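Local coordinates for Hydrogenase/urease nickel incorporation protein HypB (Helicobacter pylori, PDB 4LPS) that acts as a GTPase that helps insert nickel into [NiFe] hydrogenase and is also required for urease maturation, at residues C106-A110 with C142-L148; N153-L157 with M172-A176. All coordinates share one frame; numbering follows the deposited sequence.

Contact 1: residues C106-A110 with C142-L148; sequences CHLEA and CPSSYNL. With NI (nickel (II) ion), chain F.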
ATOM      1  N   CYS A 106      -1.308 -14.954   6.571  1.00 15.62           N
ATOM      2  CA  CYS A 106      -0.864 -14.525   5.248  1.00 16.34           C
ATOM      3  C   CYS A 106      -1.321 -13.115   4.906  1.00 20.02           C
ATOM      4  O   CYS A 106      -1.224 -12.686   3.755  1.00 18.35           O
ATOM      5  CB  CYS A 106      -1.386 -15.493   4.191  1.00 15.44           C
ATOM      6  SG  CYS A 106      -3.197 -15.543   4.084  1.00 14.94           S
ATOM      7  N   HIS A 107      -1.801 -12.396   5.910  1.00 12.69           N
ATOM      8  CA  HIS A 107      -2.471 -11.128   5.687  1.00 11.91           C
ATOM      9  C   HIS A 107      -2.546 -10.348   6.986  1.00 11.62           C
ATOM     10  O   HIS A 107      -2.354 -10.910   8.066  1.00 12.06           O
ATOM     11  CB  HIS A 107      -3.879 -11.365   5.142  1.00 11.82           C
ATOM     12  CG  HIS A 107      -4.764 -12.104   6.096  1.00 15.78           C
ATOM     13  ND1 HIS A 107      -4.841 -13.480   6.130  1.00 16.26           N
ATOM     14  CD2 HIS A 107      -5.588 -11.658   7.075  1.00 15.83           C
ATOM     15  CE1 HIS A 107      -5.686 -13.848   7.077  1.00 15.20           C
ATOM     16  NE2 HIS A 107      -6.152 -12.762   7.664  1.00 14.66           N
ATOM     17  N   LEU A 108      -2.827  -9.054   6.884  1.00 11.11           N
ATOM     18  CA  LEU A 108      -3.085  -8.253   8.066  1.00 16.35           C
ATOM     19  C   LEU A 108      -4.579  -8.204   8.357  1.00 14.97           C
ATOM     20  O   LEU A 108      -5.406  -8.319   7.449  1.00 11.20           O
ATOM     21  CB  LEU A 108      -2.526  -6.839   7.895  1.00 10.76           C
ATOM     22  CG  LEU A 108      -0.997  -6.765   7.921  1.00 10.97           C
ATOM     23  CD1 LEU A 108      -0.507  -5.336   7.728  1.00 10.88           C
ATOM     24  CD2 LEU A 108      -0.451  -7.356   9.214  1.00 12.29           C
ATOM     25  N   GLU A 109      -4.917  -8.035   9.629  1.00 14.22           N
ATOM     26  CA  GLU A 109      -6.295  -7.803  10.037  1.00 14.35           C
ATOM     27  C   GLU A 109      -6.363  -6.529  10.873  1.00 14.62           C
ATOM     28  O   GLU A 109      -5.359  -6.112  11.452  1.00 17.26           O
ATOM     29  CB  GLU A 109      -6.843  -9.006  10.811  1.00 17.49           C
ATOM     30  CG  GLU A 109      -6.952 -10.268   9.966  1.00 21.27           C
ATOM     31  CD  GLU A 109      -7.299 -11.490  10.786  1.00 26.02           C
ATOM     32  OE1 GLU A 109      -7.508 -12.569  10.191  1.00 27.46           O
ATOM     33  OE2 GLU A 109      -7.351 -11.374  12.029  1.00 28.32           O
ATOM     34  N   ALA A 110      -7.540  -5.912  10.923  1.00 12.44           N
ATOM     35  CA  ALA A 110      -7.703  -4.619  11.584  1.00 12.93           C
ATOM     36  C   ALA A 110      -7.255  -4.632  13.045  1.00 12.40           C
ATOM     37  O   ALA A 110      -6.677  -3.658  13.526  1.00 15.31           O
ATOM     38  CB  ALA A 110      -9.148  -4.165  11.488  1.00 12.98           C
ATOM     39  N   CYS A 142      -5.205 -13.276  -0.133  1.00 10.76           N
ATOM     40  CA  CYS A 142      -5.921 -13.097   1.133  1.00 13.23           C
ATOM     41  C   CYS A 142      -6.068 -11.662   1.668  1.00 16.47           C
ATOM     42  O   CYS A 142      -7.092 -11.351   2.277  1.00 16.07           O
ATOM     43  CB  CYS A 142      -5.253 -13.953   2.210  1.00 13.32           C
ATOM     44  SG  CYS A 142      -5.178 -15.706   1.787  1.00 18.05           S
ATOM     45  N   PRO A 143      -5.064 -10.785   1.464  1.00 13.34           N
ATOM     46  CA  PRO A 143      -5.313  -9.434   1.987  1.00 11.13           C
ATOM     47  C   PRO A 143      -6.454  -8.695   1.280  1.00 11.71           C
ATOM     48  O   PRO A 143      -6.947  -7.701   1.811  1.00 10.01           O
ATOM     49  CB  PRO A 143      -3.973  -8.717   1.764  1.00  9.24           C
ATOM     50  CG  PRO A 143      -2.964  -9.811   1.660  1.00  9.15           C
ATOM     51  CD  PRO A 143      -3.678 -10.935   0.983  1.00  9.55           C
ATOM     52  N   SER A 144      -6.883  -9.187   0.120  1.00 10.38           N
ATOM     53  CA  SER A 144      -8.019  -8.598  -0.586  1.00 17.53           C
ATOM     54  C   SER A 144      -9.349  -8.805   0.145  1.00 18.59           C
ATOM     55  O   SER A 144     -10.368  -8.225  -0.234  1.00 20.61           O
ATOM     56  CB  SER A 144      -8.119  -9.173  -2.002  1.00 19.15           C
ATOM     57  OG  SER A 144      -8.606 -10.503  -1.986  1.00 20.75           O
ATOM     58  N   SER A 145      -9.339  -9.632   1.186  1.00 18.47           N
ATOM     59  CA  SER A 145     -10.558  -9.963   1.917  1.00 13.43           C
ATOM     60  C   SER A 145     -10.651  -9.295   3.289  1.00 15.75           C
ATOM     61  O   SER A 145     -11.584  -9.566   4.045  1.00 16.77           O
ATOM     62  CB  SER A 145     -10.670 -11.478   2.088  1.00 17.08           C
ATOM     63  OG  SER A 145     -10.928 -12.116   0.848  1.00 20.61           O
ATOM     64  N   TYR A 146      -9.697  -8.427   3.619  1.00 11.20           N
ATOM     65  CA  TYR A 146      -9.692  -7.800   4.941  1.00 13.87           C
ATOM     66  C   TYR A 146      -9.582  -6.277   4.911  1.00 17.87           C
ATOM     67  O   TYR A 146      -8.503  -5.724   4.682  1.00 21.67           O
ATOM     68  CB  TYR A 146      -8.560  -8.382   5.792  1.00 14.46           C
ATOM     69  CG  TYR A 146      -8.712  -9.863   6.040  1.00 13.98           C
ATOM     70  CD1 TYR A 146      -8.203 -10.794   5.144  1.00 15.40           C
ATOM     71  CD2 TYR A 146      -9.391 -10.331   7.156  1.00 14.62           C
ATOM     72  CE1 TYR A 146      -8.352 -12.149   5.360  1.00 18.41           C
ATOM     73  CE2 TYR A 146      -9.543 -11.685   7.384  1.00 19.43           C
ATOM     74  CZ  TYR A 146      -9.022 -12.587   6.482  1.00 21.23           C
ATOM     75  OH  TYR A 146      -9.173 -13.937   6.707  1.00 23.21           O
ATOM     76  N   ASN A 147     -10.713  -5.608   5.125  1.00 17.92           N
ATOM     77  CA  ASN A 147     -10.741  -4.159   5.317  1.00 16.53           C
ATOM     78  C   ASN A 147      -9.846  -3.758   6.489  1.00 15.32           C
ATOM     79  O   ASN A 147      -9.946  -4.333   7.575  1.00 16.03           O
ATOM     80  CB  ASN A 147     -12.176  -3.680   5.565  1.00 14.12           C
ATOM     81  CG  ASN A 147     -12.350  -2.191   5.319  1.00 13.65           C
ATOM     82  OD1 ASN A 147     -11.432  -1.396   5.527  1.00 14.74           O
ATOM     83  ND2 ASN A 147     -13.544  -1.806   4.884  1.00 13.88           N
ATOM     84  N   LEU A 148      -8.972  -2.780   6.274  1.00 11.97           N
ATOM     85  CA  LEU A 148      -8.131  -2.275   7.355  1.00 13.14           C
ATOM     86  C   LEU A 148      -8.504  -0.836   7.702  1.00 11.57           C
ATOM     87  O   LEU A 148      -7.808  -0.169   8.469  1.00 11.21           O
ATOM     88  CB  LEU A 148      -6.650  -2.368   6.973  1.00 12.12           C
ATOM     89  CG  LEU A 148      -6.133  -3.773   6.639  1.00  9.87           C
ATOM     90  CD1 LEU A 148      -4.686  -3.732   6.172  1.00  9.58           C
ATOM     91  CD2 LEU A 148      -6.293  -4.699   7.834  1.00  9.91           C
TER
HETATM   92 NI    NI F 304      -3.732 -17.074   2.548  1.00 14.01          NI
HETATM   93  O   HOH W   1      -9.462 -14.804   9.723  1.00 29.61           O
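C142 and C106 meet through their sulfurs, 3.0 Å apart from SG to SG because both bind one nickel ion. This is the metal site of a SIMIBI-class G3E GTPase, built here on two loops of its nucleotide-binding domain. C142 SG lies 2.1 Å from the metal and C106 SG 2.2 Å; a soft thiolate is a natural ligand for nickel or zinc. H107 follows C106 in the chain and bonds to its sulfur. Its ND1 donates an almost straight bond (178°) to C106 SG, in the ring plane, so in this GDP-bound structure the imidazole steadies a metal ligand; H107 is an essential nickel ligand only in the nucleotide-free state. P143, in the short 3-10 turn 142-145, sets its rigid ring against H107 CB. The main aromatic contact belongs to Y146: its broad flat ring lies in an offset stack over one face of the imidazole, centroids 3.8 Å apart and planes 10° apart. E109 runs alongside Y146, and H107 NE2 donates to its OE1 at 2.9 Å, on the anti side of the carboxylate. With ND1 and NE2 both used as donors, the rotation of the stacked H107 ring is fixed. A water joins the polar ends, donating to E109 OE1 and lying 3.2 Å from Y146 OH. Buried L148 makes apolar contacts: CD1 meets L108 CB, and CD2 packs on the backbone at A110 N and, 3.5 Å away, E109 C.

Contact 2: residues N153-L157 with M172-A176; sequences NIVLL and MFMCA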
ATOM      1  N   ASN A 153      -6.666   1.609  -0.966  1.00 15.27           N
ATOM      2  CA  ASN A 153      -5.989   0.332  -1.084  1.00 11.26           C
ATOM      3  C   ASN A 153      -5.318   0.276  -2.447  1.00 12.37           C
ATOM      4  O   ASN A 153      -5.982   0.318  -3.483  1.00 15.01           O
ATOM      5  CB  ASN A 153      -6.972  -0.822  -0.897  1.00 11.06           C
ATOM      6  CG  ASN A 153      -7.738  -0.722   0.405  1.00 11.14           C
ATOM      7  OD1 ASN A 153      -7.238  -1.104   1.466  1.00 11.83           O
ATOM      8  ND2 ASN A 153      -8.955  -0.196   0.337  1.00 11.75           N
ATOM      9  N   ILE A 154      -3.994   0.208  -2.441  1.00 10.72           N
ATOM     10  CA  ILE A 154      -3.226   0.301  -3.672  1.00 11.76           C
ATOM     11  C   ILE A 154      -2.426  -0.974  -3.920  1.00 13.23           C
ATOM     12  O   ILE A 154      -1.751  -1.485  -3.024  1.00  9.86           O
ATOM     13  CB  ILE A 154      -2.297   1.525  -3.638  1.00 11.01           C
ATOM     14  CG1 ILE A 154      -3.140   2.797  -3.486  1.00 17.98           C
ATOM     15  CG2 ILE A 154      -1.447   1.589  -4.899  1.00 11.12           C
ATOM     16  CD1 ILE A 154      -2.349   4.038  -3.111  1.00 12.02           C
ATOM     17  N   VAL A 155      -2.529  -1.489  -5.143  1.00 12.54           N
ATOM     18  CA  VAL A 155      -1.908  -2.756  -5.507  1.00 11.99           C
ATOM     19  C   VAL A 155      -0.739  -2.572  -6.477  1.00 14.87           C
ATOM     20  O   VAL A 155      -0.870  -1.901  -7.501  1.00 10.64           O
ATOM     21  CB  VAL A 155      -2.937  -3.716  -6.138  1.00 10.47           C
ATOM     22  CG1 VAL A 155      -2.280  -5.033  -6.505  1.00 10.27           C
ATOM     23  CG2 VAL A 155      -4.096  -3.955  -5.177  1.00 10.53           C
ATOM     24  N   LEU A 156       0.405  -3.164  -6.143  1.00 12.75           N
ATOM     25  CA  LEU A 156       1.544  -3.184  -7.052  1.00 10.02           C
ATOM     26  C   LEU A 156       1.563  -4.467  -7.866  1.00 11.82           C
ATOM     27  O   LEU A 156       1.364  -5.559  -7.332  1.00 11.73           O
ATOM     28  CB  LEU A 156       2.872  -3.039  -6.298  1.00  9.54           C
ATOM     29  CG  LEU A 156       3.296  -1.673  -5.753  1.00 11.43           C
ATOM     30  CD1 LEU A 156       2.472  -1.247  -4.544  1.00 12.17           C
ATOM     31  CD2 LEU A 156       4.777  -1.698  -5.405  1.00 11.76           C
ATOM     32  N   LEU A 157       1.766  -4.320  -9.169  1.00 11.84           N
ATOM     33  CA  LEU A 157       2.068  -5.453 -10.032  1.00 12.21           C
ATOM     34  C   LEU A 157       3.418  -5.186 -10.679  1.00 15.07           C
ATOM     35  O   LEU A 157       3.558  -4.247 -11.464  1.00 15.14           O
ATOM     36  CB  LEU A 157       0.985  -5.653 -11.097  1.00 11.01           C
ATOM     37  CG  LEU A 157       1.301  -6.679 -12.188  1.00 13.26           C
ATOM     38  CD1 LEU A 157       1.568  -8.046 -11.580  1.00 17.50           C
ATOM     39  CD2 LEU A 157       0.180  -6.760 -13.220  1.00 15.13           C
ATOM     40  N   MET A 172      -8.182  -9.246  -5.871  1.00 15.59           N
ATOM     41  CA  MET A 172      -7.208  -8.274  -5.386  1.00 18.01           C
ATOM     42  C   MET A 172      -7.268  -6.972  -6.182  1.00 20.27           C
ATOM     43  O   MET A 172      -7.294  -5.885  -5.607  1.00 18.89           O
ATOM     44  CB  MET A 172      -5.793  -8.852  -5.428  1.00 11.33           C
ATOM     45  CG  MET A 172      -4.716  -7.850  -5.037  1.00 10.66           C
ATOM     46  SD  MET A 172      -4.828  -7.226  -3.343  1.00 10.71           S
ATOM     47  CE  MET A 172      -4.271  -8.652  -2.414  1.00  9.89           C
ATOM     48  N   PHE A 173      -7.277  -7.082  -7.503  1.00 12.68           N
ATOM     49  CA  PHE A 173      -7.243  -5.898  -8.353  1.00 15.54           C
ATOM     50  C   PHE A 173      -8.572  -5.133  -8.370  1.00 16.95           C
ATOM     51  O   PHE A 173      -8.593  -3.940  -8.670  1.00 16.49           O
ATOM     52  CB  PHE A 173      -6.821  -6.284  -9.771  1.00 14.89           C
ATOM     53  CG  PHE A 173      -5.355  -6.595  -9.894  1.00 12.79           C
ATOM     54  CD1 PHE A 173      -4.430  -5.571 -10.036  1.00 12.41           C
ATOM     55  CD2 PHE A 173      -4.895  -7.904  -9.838  1.00 12.63           C
ATOM     56  CE1 PHE A 173      -3.075  -5.844 -10.141  1.00 11.98           C
ATOM     57  CE2 PHE A 173      -3.542  -8.185  -9.942  1.00 12.23           C
ATOM     58  CZ  PHE A 173      -2.631  -7.157 -10.092  1.00 11.73           C
ATOM     59  N   MET A 174      -9.674  -5.813  -8.058  1.00 16.84           N
ATOM     60  CA  MET A 174     -10.967  -5.139  -7.934  1.00 19.33           C
ATOM     61  C   MET A 174     -11.086  -4.300  -6.654  1.00 15.68           C
ATOM     62  O   MET A 174     -11.985  -3.468  -6.543  1.00 23.03           O
ATOM     63  CB  MET A 174     -12.119  -6.148  -8.012  1.00 20.88           C
ATOM     64  CG  MET A 174     -12.532  -6.493  -9.441  1.00 26.24           C
ATOM     65  SD  MET A 174     -13.902  -7.665  -9.546  1.00 59.46           S
ATOM     66  CE  MET A 174     -13.172  -9.136  -8.831  1.00 54.24           C
ATOM     67  N   CYS A 175     -10.202  -4.516  -5.683  1.00 13.49           N
ATOM     68  CA  CYS A 175     -10.247  -3.703  -4.469  1.00 17.23           C
ATOM     69  C   CYS A 175      -9.301  -2.506  -4.550  1.00 15.70           C
ATOM     70  O   CYS A 175      -9.248  -1.684  -3.633  1.00 20.07           O
ATOM     71  CB  CYS A 175      -9.917  -4.551  -3.237  1.00 23.16           C
ATOM     72  SG  CYS A 175      -8.173  -4.784  -2.884  1.00 38.62           S
ATOM     73  N   ALA A 176      -8.563  -2.410  -5.651  1.00 12.78           N
ATOM     74  CA  ALA A 176      -7.598  -1.331  -5.839  1.00 13.94           C
ATOM     75  C   ALA A 176      -8.272  -0.003  -6.175  1.00 15.29           C
ATOM     76  O   ALA A 176      -9.124   0.068  -7.063  1.00 14.16           O
ATOM     77  CB  ALA A 176      -6.604  -1.698  -6.927  1.00 15.68           C
TER
HETATM   78  O   HOH W   2     -10.442   0.239  -2.014  1.00 28.47           O
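N153 ND2 donates to a water 2.8 Å away, and the same water is hydrogen-bonded to C175 O, also at 2.8 Å. An asparagine suits this place because its amide works at both ends: ND2 reaches the water while OD1 accepts from N50 on the neighbouring strand 47-52. Just beside the bridge, A176 CA comes within 3.3 Å of N153 O in a CA-H...O contact, so the chain leaving the helix lies against the strand backbone. That chain makes its turn with a bond from C175 N to M172 O. The arrangement is the packing of strand 152-158 on the last turn of helix 170-174, within the beta-alpha-beta crossover that leads to the adjacent parallel strand 178-182 of the P-loop GTPase sheet. V155 occupies the middle, and its two methyls reach different neighbours. With CG1 anti to the backbone N (chi1 -180°), that methyl makes an off-centre CH-pi contact with the F173 ring, 4.3 Å from CG1 to the centroid. CG2 instead meets A176 CB and M172 SD, the sulfur of a flexible thioether 3.8 Å away; the small alanine lets the chain after the helix come close to the strand. Farther along the strand, L157 CB meets the edge of the phenylalanine at F173 CZ, 4.0 Å away, while M201 and L204 of helix 194-204 also touch F173.

From the N terminus, the chain passes strand 97-101, enters the loop at 106-110 and goes on through helix 110-122 and strand 131-135 before 142-148 returns to it: contact 1 closes a loop of 31 intervening residues. Strand 152-158 then opens contact 2, which closes over 14 residues when the end of helix 170-174 comes back to the strand. The two are in series, neither nested nor crossing. They nevertheless touch, S144 CB lying 3.6 Å from M172 CA and P143 CD 4.1 Å from M172 CE. The turn that carries C142 therefore rests on the helix that packs against the central sheet, joining loop, helix and strand 152-158.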